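Glutamate--tRNA ligase, cytoplasmic (Saccharomyces cerevisiae, PDB 2HRA) attaches glutamate to tRNA(Glu) by way of an ATP-activated Glu-AMP intermediate, its N-terminal GST-like domain joining the synthetase to the cofactor Arc1p. Local coordinates at residues V32-L37 against H181-S185; L119-N124 against D161-W167. All coordinates share one frame; numbering follows the deposited sequence.

Interaction 1: residues V32-L37 against H181-S185; sequences VAYAEL and HDFLS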
ATOM      1  N   VAL A  32      -6.485   2.940  -6.073  1.00 26.95           N
ATOM      2  CA  VAL A  32      -6.197   3.774  -4.900  1.00 26.51           C
ATOM      3  C   VAL A  32      -4.796   3.510  -4.347  1.00 26.76           C
ATOM      4  O   VAL A  32      -4.349   2.349  -4.278  1.00 27.18           O
ATOM      5  CB  VAL A  32      -7.297   3.533  -3.818  1.00 26.52           C
ATOM      6  CG1 VAL A  32      -6.959   4.265  -2.490  1.00 27.38           C
ATOM      7  CG2 VAL A  32      -8.670   3.967  -4.358  1.00 26.71           C
ATOM      8  N   ALA A  33      -4.115   4.589  -3.964  1.00 26.91           N
ATOM      9  CA  ALA A  33      -2.728   4.557  -3.523  1.00 27.12           C
ATOM     10  C   ALA A  33      -2.580   4.055  -2.086  1.00 27.02           C
ATOM     11  O   ALA A  33      -2.039   4.739  -1.210  1.00 26.50           O
ATOM     12  CB  ALA A  33      -2.103   5.936  -3.677  1.00 26.81           C
ATOM     13  N   TYR A  34      -3.049   2.837  -1.834  1.00 27.98           N
ATOM     14  CA  TYR A  34      -3.012   2.285  -0.477  1.00 28.28           C
ATOM     15  C   TYR A  34      -1.584   2.130   0.004  1.00 27.75           C
ATOM     16  O   TYR A  34      -1.277   2.430   1.149  1.00 27.86           O
ATOM     17  CB  TYR A  34      -3.801   0.954  -0.369  1.00 28.60           C
ATOM     18  CG  TYR A  34      -5.298   1.141  -0.366  1.00 29.39           C
ATOM     19  CD1 TYR A  34      -6.070   0.746  -1.461  1.00 27.69           C
ATOM     20  CD2 TYR A  34      -5.942   1.774   0.681  1.00 32.75           C
ATOM     21  CE1 TYR A  34      -7.421   0.932  -1.471  1.00 31.15           C
ATOM     22  CE2 TYR A  34      -7.339   1.966   0.663  1.00 32.53           C
ATOM     23  CZ  TYR A  34      -8.051   1.555  -0.407  1.00 31.99           C
ATOM     24  OH  TYR A  34      -9.428   1.740  -0.464  1.00 33.20           O
ATOM     25  N   ALA A  35      -0.697   1.667  -0.856  1.00 27.55           N
ATOM     26  CA  ALA A  35       0.668   1.403  -0.441  1.00 27.78           C
ATOM     27  C   ALA A  35       1.334   2.661   0.105  1.00 27.97           C
ATOM     28  O   ALA A  35       2.006   2.626   1.132  1.00 28.78           O
ATOM     29  CB  ALA A  35       1.467   0.851  -1.585  1.00 27.57           C
ATOM     30  N   GLU A  36       1.113   3.756  -0.620  1.00 27.91           N
ATOM     31  CA  GLU A  36       1.632   5.076  -0.339  1.00 27.64           C
ATOM     32  C   GLU A  36       1.042   5.572   0.941  1.00 27.23           C
ATOM     33  O   GLU A  36       1.767   6.059   1.803  1.00 27.80           O
ATOM     34  CB  GLU A  36       1.287   6.050  -1.478  1.00 27.68           C
ATOM     35  CG  GLU A  36       2.046   5.796  -2.798  1.00 28.36           C
ATOM     36  CD  GLU A  36       1.404   4.684  -3.701  1.00 32.07           C
ATOM     37  OE1 GLU A  36       0.430   4.036  -3.301  1.00 28.37           O
ATOM     38  OE2 GLU A  36       1.885   4.475  -4.838  1.00 37.30           O
ATOM     39  N   LEU A  37      -0.270   5.451   1.085  1.00 26.99           N
ATOM     40  CA  LEU A  37      -0.926   5.856   2.318  1.00 27.28           C
ATOM     41  C   LEU A  37      -0.428   5.072   3.531  1.00 26.87           C
ATOM     42  O   LEU A  37      -0.235   5.661   4.594  1.00 26.50           O
ATOM     43  CB  LEU A  37      -2.450   5.748   2.205  1.00 27.48           C
ATOM     44  CG  LEU A  37      -3.313   6.016   3.455  1.00 28.71           C
ATOM     45  CD1 LEU A  37      -3.321   7.463   3.919  1.00 27.04           C
ATOM     46  CD2 LEU A  37      -4.739   5.566   3.134  1.00 30.54           C
ATOM     47  N   HIS A 181      -8.268   2.072   4.634  1.00 32.94           N
ATOM     48  CA  HIS A 181      -9.482   2.292   3.849  1.00 33.69           C
ATOM     49  C   HIS A 181     -10.512   3.138   4.609  1.00 34.01           C
ATOM     50  O   HIS A 181     -10.970   4.155   4.104  1.00 34.22           O
ATOM     51  CB  HIS A 181     -10.113   0.973   3.415  1.00 34.06           C
ATOM     52  CG  HIS A 181     -11.536   1.120   2.987  1.00 34.17           C
ATOM     53  ND1 HIS A 181     -11.890   1.594   1.745  1.00 36.80           N
ATOM     54  CD2 HIS A 181     -12.693   0.907   3.655  1.00 36.48           C
ATOM     55  CE1 HIS A 181     -13.209   1.645   1.656  1.00 37.12           C
ATOM     56  NE2 HIS A 181     -13.720   1.236   2.805  1.00 37.28           N
ATOM     57  N   ASP A 182     -10.887   2.708   5.811  1.00 34.79           N
ATOM     58  CA  ASP A 182     -11.793   3.495   6.672  1.00 35.23           C
ATOM     59  C   ASP A 182     -11.295   4.925   6.933  1.00 35.03           C
ATOM     60  O   ASP A 182     -12.078   5.866   6.889  1.00 34.79           O
ATOM     61  CB  ASP A 182     -12.029   2.788   8.009  1.00 35.98           C
ATOM     62  CG  ASP A 182     -12.908   1.552   7.868  1.00 38.34           C
ATOM     63  OD1 ASP A 182     -13.084   0.840   8.885  1.00 40.80           O
ATOM     64  OD2 ASP A 182     -13.437   1.314   6.754  1.00 41.16           O
ATOM     65  N   PHE A 183      -9.998   5.083   7.186  1.00 34.38           N
ATOM     66  CA  PHE A 183      -9.415   6.408   7.312  1.00 34.55           C
ATOM     67  C   PHE A 183      -9.654   7.242   6.069  1.00 34.16           C
ATOM     68  O   PHE A 183     -10.034   8.404   6.138  1.00 34.04           O
ATOM     69  CB  PHE A 183      -7.906   6.355   7.546  1.00 35.16           C
ATOM     70  CG  PHE A 183      -7.242   7.698   7.368  1.00 36.09           C
ATOM     71  CD1 PHE A 183      -7.291   8.649   8.383  1.00 37.36           C
ATOM     72  CD2 PHE A 183      -6.635   8.036   6.176  1.00 36.44           C
ATOM     73  CE1 PHE A 183      -6.719   9.896   8.206  1.00 37.27           C
ATOM     74  CE2 PHE A 183      -6.059   9.296   6.005  1.00 36.93           C
ATOM     75  CZ  PHE A 183      -6.099  10.212   7.016  1.00 35.72           C
ATOM     76  N   LEU A 184      -9.404   6.652   4.921  1.00 33.56           N
ATOM     77  CA  LEU A 184      -9.564   7.368   3.671  1.00 33.57           C
ATOM     78  C   LEU A 184     -11.028   7.737   3.413  1.00 33.07           C
ATOM     79  O   LEU A 184     -11.341   8.868   3.032  1.00 32.13           O
ATOM     80  CB  LEU A 184      -8.971   6.532   2.530  1.00 33.32           C
ATOM     81  CG  LEU A 184      -8.882   7.193   1.174  1.00 33.96           C
ATOM     82  CD1 LEU A 184      -8.268   8.575   1.256  1.00 36.38           C
ATOM     83  CD2 LEU A 184      -8.090   6.256   0.239  1.00 32.31           C
ATOM     84  N   SER A 185     -11.926   6.798   3.658  1.00 33.37           N
ATOM     85  CA  SER A 185     -13.340   7.012   3.371  1.00 33.63           C
ATOM     86  C   SER A 185     -14.061   7.948   4.353  1.00 33.21           C
ATOM     87  O   SER A 185     -14.971   8.691   3.946  1.00 32.62           O
ATOM     88  CB  SER A 185     -14.061   5.662   3.229  1.00 33.81           C
ATOM     89  OG  SER A 185     -14.577   5.183   4.457  1.00 36.95           O
TER
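Val32 and Leu184 meet tip to tip where the loop leading into helix 34-46, and the helix's first turn, pack against helix 180-195, within the GST-like fold of this N-terminal heteromerisation domain. Their methyl groups, Val32 CG1 and Leu184 CD2, are 3.6 Å apart, a close apolar contact. With CG1 anti to the backbone N (chi1 174°), Val32 also sets this methyl 3.5 Å above the plane of the Tyr34 ring, offset toward the rim. One methyl thus packs on both the aromatic ring and the leucine.

The CA-CB bond of Tyr34 does not aim at the second helix, yet the ring reaches it, because CG lies anti to the carbonyl carbon (chi1 -75°). The side chain then runs beside that of His181, both pointing the same way. Tyr34 CE2 lies 3.9 Å from His181 CA, which sits at the ring edge near its plane. Farther out, Tyr34 OH approaches the imidazole in plane, 3.3 Å from His181 ND1, a weak hydrogen bond in which either atom could be the donor. Arg147 of helix 137-148 touches both side chains. A phenylalanine in place of Tyr34 would probably leave His181 ND1 without this mate and the imidazole freer to turn.

One helical turn on, Leu37 and Leu184 both reach Ile25 of strand 21-26, so the two helices share a patch of the sheet. The branches of Leu37 part: CD2 comes within 4.4 Å of Leu184 CB, while CD1 meets Phe183 CE2 obliquely at 3.9 Å.

Interaction 2: residues L119-N124 against D161-W167; sequences LDSQLN and DVNVSRW
Trp167 takes Leu123 CD1 over one face of its indole, the methyl lying 3.9 Å from the centroid of the five-membered ring and 25° off the normal, a CH-pi contact. Leu123 CG is anti to the carbonyl carbon (chi1 -72°), which carries CD1 there. At the ring edge, in plane, lies Val164 O; Leu119 CD2 comes obliquely to Trp167 CZ3, and Trp167 NE1 is hydrogen-bonded to Asp139 OD2.

The second pair of flat groups, the Asp120 carboxylate and Asn163 amide, have planes 22° apart. Asn163 ND2 donates to Asp120 O at 3.1 Å from above the carbonyl plane, and weakly to Asn124 OD1 at 3.5 Å. Asp120 OD1 faces the first turn of helix 162-172, where Val164 N appears to donate to it, although its modelled place is doubtful. Its mate OD2 accepts from a water at 2.6 Å, and the water in turn accepts from Val162 N. The helix start would probably offset the nearby negative charge of Asp161, whose OD1 is 4.0 Å from Asp120 OD2.

Segment 161-167 lies wholly within one Arc1p-interacting region, while 119-124 only reaches the other at Asn124. Around them, Leu146 of helix 137-148 touches Leu119, Val164 and Trp167, Trp96 of helix 90-104 packs on Leu119, and Ile156 of helix 152-158 meets Val164.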
ATOM      1  N   LEU A 119       4.278 -14.928  -4.833  1.00 27.83           N
ATOM      2  CA  LEU A 119       4.217 -14.387  -3.472  1.00 27.64           C
ATOM      3  C   LEU A 119       3.873 -15.486  -2.435  1.00 27.88           C
ATOM      4  O   LEU A 119       4.440 -15.552  -1.330  1.00 26.78           O
ATOM      5  CB  LEU A 119       3.174 -13.265  -3.421  1.00 27.43           C
ATOM      6  CG  LEU A 119       2.949 -12.479  -2.113  1.00 26.72           C
ATOM      7  CD1 LEU A 119       4.293 -11.851  -1.567  1.00 25.25           C
ATOM      8  CD2 LEU A 119       1.838 -11.414  -2.273  1.00 26.89           C
ATOM      9  N   ASP A 120       2.923 -16.344  -2.792  1.00 27.58           N
ATOM     10  CA  ASP A 120       2.559 -17.493  -1.923  1.00 27.97           C
ATOM     11  C   ASP A 120       3.763 -18.400  -1.627  1.00 27.99           C
ATOM     12  O   ASP A 120       3.992 -18.797  -0.456  1.00 26.76           O
ATOM     13  CB  ASP A 120       1.426 -18.279  -2.551  1.00 27.53           C
ATOM     14  CG  ASP A 120       0.716 -19.228  -1.564  1.00 30.02           C
ATOM     15  OD1 ASP A 120      -0.020 -18.744  -0.684  1.00 28.38           O
ATOM     16  OD2 ASP A 120       0.846 -20.469  -1.710  1.00 30.68           O
ATOM     17  N   SER A 121       4.551 -18.703  -2.661  1.00 28.65           N
ATOM     18  CA  SER A 121       5.706 -19.582  -2.494  1.00 28.81           C
ATOM     19  C   SER A 121       6.731 -18.886  -1.614  1.00 29.13           C
ATOM     20  O   SER A 121       7.339 -19.505  -0.763  1.00 27.87           O
ATOM     21  CB  SER A 121       6.341 -19.970  -3.850  1.00 29.19           C
ATOM     22  OG  SER A 121       5.488 -20.797  -4.632  1.00 32.74           O
ATOM     23  N   GLN A 122       6.898 -17.587  -1.843  1.00 29.89           N
ATOM     24  CA  GLN A 122       7.783 -16.755  -1.030  1.00 30.29           C
ATOM     25  C   GLN A 122       7.399 -16.770   0.464  1.00 30.27           C
ATOM     26  O   GLN A 122       8.264 -16.780   1.336  1.00 30.16           O
ATOM     27  CB  GLN A 122       7.769 -15.329  -1.571  1.00 30.49           C
ATOM     28  CG  GLN A 122       8.761 -14.394  -0.843  1.00 29.71           C
ATOM     29  CD  GLN A 122      10.234 -14.757  -1.038  1.00 29.62           C
ATOM     30  OE1 GLN A 122      10.601 -15.471  -1.959  1.00 24.22           O
ATOM     31  NE2 GLN A 122      11.093 -14.219  -0.163  1.00 29.49           N
ATOM     32  N   LEU A 123       6.100 -16.803   0.749  1.00 30.13           N
ATOM     33  CA  LEU A 123       5.613 -16.740   2.107  1.00 30.87           C
ATOM     34  C   LEU A 123       5.463 -18.124   2.750  1.00 31.86           C
ATOM     35  O   LEU A 123       4.928 -18.245   3.861  1.00 31.10           O
ATOM     36  CB  LEU A 123       4.278 -16.000   2.142  1.00 29.77           C
ATOM     37  CG  LEU A 123       4.421 -14.508   1.903  1.00 29.97           C
ATOM     38  CD1 LEU A 123       3.062 -13.908   1.672  1.00 27.66           C
ATOM     39  CD2 LEU A 123       5.150 -13.828   3.121  1.00 26.34           C
ATOM     40  N   ASN A 124       5.917 -19.164   2.061  1.00 33.01           N
ATOM     41  CA  ASN A 124       5.733 -20.504   2.583  1.00 34.02           C
ATOM     42  C   ASN A 124       6.427 -20.678   3.924  1.00 34.26           C
ATOM     43  O   ASN A 124       5.831 -21.217   4.863  1.00 35.68           O
ATOM     44  CB  ASN A 124       6.178 -21.568   1.597  1.00 34.91           C
ATOM     45  CG  ASN A 124       5.775 -22.961   2.043  1.00 36.99           C
ATOM     46  OD1 ASN A 124       4.587 -23.273   2.142  1.00 42.60           O
ATOM     47  ND2 ASN A 124       6.768 -23.814   2.287  1.00 36.86           N
ATOM     48  N   ASP A 161      -3.865 -20.117  -2.197  1.00 25.02           N
ATOM     49  CA  ASP A 161      -2.701 -19.316  -1.812  1.00 23.68           C
ATOM     50  C   ASP A 161      -2.834 -18.946  -0.364  1.00 24.78           C
ATOM     51  O   ASP A 161      -3.121 -17.796  -0.029  1.00 24.42           O
ATOM     52  CB  ASP A 161      -2.636 -18.044  -2.668  1.00 24.12           C
ATOM     53  CG  ASP A 161      -2.411 -18.339  -4.139  1.00 22.91           C
ATOM     54  OD1 ASP A 161      -1.755 -19.349  -4.482  1.00 23.35           O
ATOM     55  OD2 ASP A 161      -2.859 -17.550  -4.997  1.00 29.30           O
ATOM     56  N   VAL A 162      -2.660 -19.943   0.505  1.00 25.63           N
ATOM     57  CA  VAL A 162      -3.072 -19.822   1.885  1.00 25.53           C
ATOM     58  C   VAL A 162      -2.020 -19.034   2.635  1.00 25.47           C
ATOM     59  O   VAL A 162      -2.324 -18.407   3.635  1.00 25.73           O
ATOM     60  CB  VAL A 162      -3.328 -21.165   2.588  1.00 26.58           C
ATOM     61  CG1 VAL A 162      -4.511 -21.903   1.920  1.00 28.10           C
ATOM     62  CG2 VAL A 162      -2.134 -22.045   2.557  1.00 26.38           C
ATOM     63  N   ASN A 163      -0.811 -19.025   2.117  1.00 25.25           N
ATOM     64  CA  ASN A 163       0.239 -18.221   2.730  1.00 26.04           C
ATOM     65  C   ASN A 163      -0.040 -16.747   2.504  1.00 25.58           C
ATOM     66  O   ASN A 163       0.072 -15.935   3.426  1.00 25.26           O
ATOM     67  CB  ASN A 163       1.575 -18.613   2.158  1.00 26.56           C
ATOM     68  CG  ASN A 163       1.856 -20.084   2.348  1.00 28.52           C
ATOM     69  OD1 ASN A 163       1.618 -20.634   3.433  1.00 29.35           O
ATOM     70  ND2 ASN A 163       2.370 -20.719   1.323  1.00 26.00           N
ATOM     71  N   VAL A 164      -0.483 -16.403   1.303  1.00 26.27           N
ATOM     72  CA  VAL A 164      -0.905 -15.024   1.008  1.00 26.28           C
ATOM     73  C   VAL A 164      -2.095 -14.657   1.894  1.00 28.07           C
ATOM     74  O   VAL A 164      -2.155 -13.597   2.492  1.00 26.71           O
ATOM     75  CB  VAL A 164      -1.289 -14.851  -0.503  1.00 26.25           C
ATOM     76  CG1 VAL A 164      -1.907 -13.452  -0.746  1.00 25.90           C
ATOM     77  CG2 VAL A 164      -0.036 -15.051  -1.392  1.00 24.96           C
ATOM     78  N   SER A 165      -3.056 -15.561   1.970  1.00 28.41           N
ATOM     79  CA  SER A 165      -4.240 -15.321   2.784  1.00 29.84           C
ATOM     80  C   SER A 165      -3.874 -14.985   4.231  1.00 29.81           C
ATOM     81  O   SER A 165      -4.364 -14.013   4.804  1.00 30.43           O
ATOM     82  CB  SER A 165      -5.126 -16.563   2.749  1.00 30.11           C
ATOM     83  OG  SER A 165      -6.342 -16.297   3.389  1.00 34.75           O
ATOM     84  N   ARG A 166      -3.008 -15.798   4.808  1.00 29.43           N
ATOM     85  CA  ARG A 166      -2.652 -15.659   6.214  1.00 29.67           C
ATOM     86  C   ARG A 166      -1.798 -14.419   6.451  1.00 28.54           C
ATOM     87  O   ARG A 166      -2.016 -13.672   7.410  1.00 28.52           O
ATOM     88  CB  ARG A 166      -1.954 -16.923   6.680  1.00 30.28           C
ATOM     89  CG  ARG A 166      -2.919 -18.098   6.796  1.00 33.73           C
ATOM     90  CD  ARG A 166      -2.233 -19.392   7.144  1.00 37.46           C
ATOM     91  NE  ARG A 166      -3.202 -20.482   7.294  1.00 40.57           N
ATOM     92  CZ  ARG A 166      -2.950 -21.772   7.062  1.00 40.46           C
ATOM     93  NH1 ARG A 166      -1.752 -22.162   6.660  1.00 41.63           N
ATOM     94  NH2 ARG A 166      -3.908 -22.676   7.230  1.00 39.51           N
ATOM     95  N   TRP A 167      -0.868 -14.164   5.546  1.00 28.49           N
ATOM     96  CA  TRP A 167      -0.079 -12.924   5.584  1.00 28.61           C
ATOM     97  C   TRP A 167      -0.951 -11.660   5.444  1.00 28.61           C
ATOM     98  O   TRP A 167      -0.697 -10.678   6.122  1.00 28.48           O
ATOM     99  CB  TRP A 167       0.996 -12.984   4.502  1.00 28.31           C
ATOM    100  CG  TRP A 167       1.636 -11.712   4.083  1.00 27.84           C
ATOM    101  CD1 TRP A 167       2.774 -11.168   4.582  1.00 25.71           C
ATOM    102  CD2 TRP A 167       1.219 -10.861   3.002  1.00 24.31           C
ATOM    103  NE1 TRP A 167       3.087 -10.024   3.883  1.00 27.77           N
ATOM    104  CE2 TRP A 167       2.143  -9.810   2.919  1.00 25.83           C
ATOM    105  CE3 TRP A 167       0.173 -10.916   2.072  1.00 27.23           C
ATOM    106  CZ2 TRP A 167       2.040  -8.784   1.970  1.00 27.44           C
ATOM    107  CZ3 TRP A 167       0.063  -9.879   1.115  1.00 26.32           C
ATOM    108  CH2 TRP A 167       0.975  -8.838   1.084  1.00 26.27           C
TER
HETATM  109  O   HOH W   1      -0.390 -22.191  -0.153  1.00 31.96           O

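How the interactions relate
From the N terminus, the chain makes strand 21-26 and enters helix 34-46, whose first turn, with the two residues before it, forms one side of interaction 1. It then passes through the remaining strands and on into the helical part of the domain. There the end of helix 109-122 pairs with helix 162-172 in interaction 2, closing a loop of 36 residues. The longer loop of interaction 1, 143 residues, encloses it entirely and ends at helix 180-195, which returns to the sheet side. The centres lie 23 Å apart and the atoms do not touch. Helix 137-148 borders both, interaction 1 tying the C-terminal helix to the N-terminal sheet region and interaction 2 joining two helices of the helical part.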